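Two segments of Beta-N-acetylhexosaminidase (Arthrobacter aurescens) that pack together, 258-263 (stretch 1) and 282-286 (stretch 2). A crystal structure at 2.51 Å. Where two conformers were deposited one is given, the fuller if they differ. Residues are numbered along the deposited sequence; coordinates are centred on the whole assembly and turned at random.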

# COMPACT_ATOMS: atom_id res chain seq x y z
N PRO A 258 -0.61 33.36 -8.63
CA PRO A 258 0.51 34.29 -8.36
C PRO A 258 0.12 35.55 -7.59
O PRO A 258 1.00 36.18 -7.00
CB PRO A 258 1.02 34.65 -9.76
CG PRO A 258 0.56 33.55 -10.63
CD PRO A 258 -0.75 33.10 -10.07
N GLU A 259 -1.16 35.90 -7.61
CA GLU A 259 -1.65 37.09 -6.92
C GLU A 259 -1.33 37.00 -5.44
O GLU A 259 -1.15 38.02 -4.77
CB GLU A 259 -3.16 37.22 -7.10
CG GLU A 259 -3.65 36.84 -8.49
CD GLU A 259 -3.95 35.35 -8.62
OE1 GLU A 259 -3.25 34.67 -9.40
OE2 GLU A 259 -4.90 34.88 -7.97
N LEU A 260 -1.25 35.77 -4.94
CA LEU A 260 -1.02 35.52 -3.52
C LEU A 260 0.38 35.91 -3.06
O LEU A 260 0.66 35.95 -1.86
CB LEU A 260 -1.26 34.05 -3.19
CG LEU A 260 -2.68 33.52 -3.40
CD1 LEU A 260 -2.77 32.01 -3.09
CD2 LEU A 260 -3.65 34.32 -2.54
N GLY A 261 1.29 36.11 -4.01
CA GLY A 261 2.65 36.50 -3.70
C GLY A 261 2.97 37.94 -4.05
O GLY A 261 2.11 38.67 -4.57
N ALA A 262 4.20 38.35 -3.77
CA ALA A 262 4.66 39.70 -4.07
C ALA A 262 4.89 39.89 -5.56
O ALA A 262 4.40 40.85 -6.16
CB ALA A 262 5.93 39.99 -3.30
N GLY A 263 5.65 38.98 -6.14
CA GLY A 263 5.96 39.00 -7.56
C GLY A 263 7.28 38.28 -7.75
O GLY A 263 7.92 37.91 -6.76
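Stretch 2 282-286: TVLEV

Stretch 2 (Thr282 to Val286) lies on stretch 1 as an irregular but fairly extended segment. Its phi/psi pairs, such as -137/178 at Val283, -61/147 at Leu284 and -90/114 at Glu285, all fall in the extended region, yet no regular strand results. It runs across stretch 1: the end-to-end CA vectors are closer to perpendicular than to parallel or antiparallel. The register is fixed where Gly261 CA and Glu285 CA approach to 4.8 Å, and the contact around this point is small, burying 235 Å² with both sides summed.

Stretch 1 opens with a 3-10 segment, Pro258 to Leu260. Pro258 has its side chain out of reach of stretch 2; within stretch 1, Gly261 N donates a hydrogen bond to Pro258 O at 3.0 Å, the i to i+3 closure expected of a 3-10 turn. Glu259 contributes through its backbone. Its side chain starts sideways and its end leads away, whereas Glu259 O lies 4.0 Å from Glu285 OE2, too far for a direct hydrogen bond and with both atoms acceptors if the carboxylate is charged. Water 1 bridges them from one side, donating to Glu259 O at 3.1 Å and to Glu285 OE2 at 2.7 Å, though with atoms elsewhere counted it has more acceptors in reach than protons.

Leu260 is the centre of the polar contact. Glu285 N donates to Leu260 O at 2.8 Å, with an N-H...O angle of 173°, so the bond is nearly linear. Leu260 O also receives a CA-H...O contact from Leu284 CA at 3.4 Å, with an angle at the hydrogen of 136°. The Leu260 side chain (chi1 m, chi2 t) points sideways, as does that of Leu284, with the same rotamer; the end of the latter comes nearer, bringing Leu284 CD2 to 4.0 Å from Leu260 CB in an apolar contact between two buried residues.

At Gly261 the chain leaves the 3-10 segment, with phi/psi of -108/179. Gly261 CA lies 4.1 Å from Val283 O, and Gly261 O is 3.8 Å from Glu285 CB. The Glu285 side chain points toward stretch 1 and, with chi1 and chi2 both t, runs extended until its carboxylate reaches water 1.

Ala262 packs more loosely, Ala262 N lying 4.2 Å from Glu285 CB. A second water provides a polar link here: water 2 accepts from Ala262 N at 2.9 Å and donates to Val283 O at 2.6 Å, joining the two backbones. Val283 itself points its side chain away, so its part in the contact is played by the main chain. Gly263, poorly ordered, makes no contact; its phi/psi of 154/174 would jam a CB against the preceding carbonyl oxygen, a local reason for glycine.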

# COMPACT_ATOMS: atom_id res chain seq x y z
N THR A 282 10.35 33.42 -0.20
CA THR A 282 9.14 33.76 -0.92
C THR A 282 7.90 33.31 -0.15
O THR A 282 7.70 32.13 0.09
CB THR A 282 9.18 33.16 -2.33
OG1 THR A 282 10.21 33.83 -3.07
CG2 THR A 282 7.85 33.34 -3.05
N VAL A 283 7.07 34.27 0.24
CA VAL A 283 5.94 33.98 1.11
C VAL A 283 4.69 34.72 0.66
O VAL A 283 4.72 35.49 -0.30
CB VAL A 283 6.27 34.34 2.57
CG1 VAL A 283 7.45 33.52 3.03
CG2 VAL A 283 6.59 35.81 2.72
N LEU A 284 3.58 34.50 1.34
CA LEU A 284 2.34 35.18 0.99
C LEU A 284 2.48 36.69 1.12
O LEU A 284 3.19 37.21 1.99
CB LEU A 284 1.19 34.71 1.86
CG LEU A 284 0.75 33.26 1.69
CD1 LEU A 284 -0.39 32.96 2.64
CD2 LEU A 284 0.34 32.95 0.26
N GLU A 285 1.78 37.40 0.25
CA GLU A 285 1.59 38.81 0.43
C GLU A 285 0.31 38.87 1.24
O GLU A 285 -0.75 38.48 0.76
CB GLU A 285 1.39 39.49 -0.92
CG GLU A 285 1.02 40.96 -0.80
CD GLU A 285 0.91 41.67 -2.14
OE1 GLU A 285 1.80 42.49 -2.46
OE2 GLU A 285 -0.08 41.41 -2.87
N VAL A 286 0.40 39.33 2.49
CA VAL A 286 -0.76 39.40 3.36
C VAL A 286 -1.63 40.60 3.02
O VAL A 286 -1.18 41.74 3.02
CB VAL A 286 -0.37 39.42 4.85
CG1 VAL A 286 0.55 38.26 5.16
CG2 VAL A 286 0.31 40.72 5.19
O HOH W 1 -1.72 39.44 -2.08
O HOH W 2 5.70 36.19 -2.61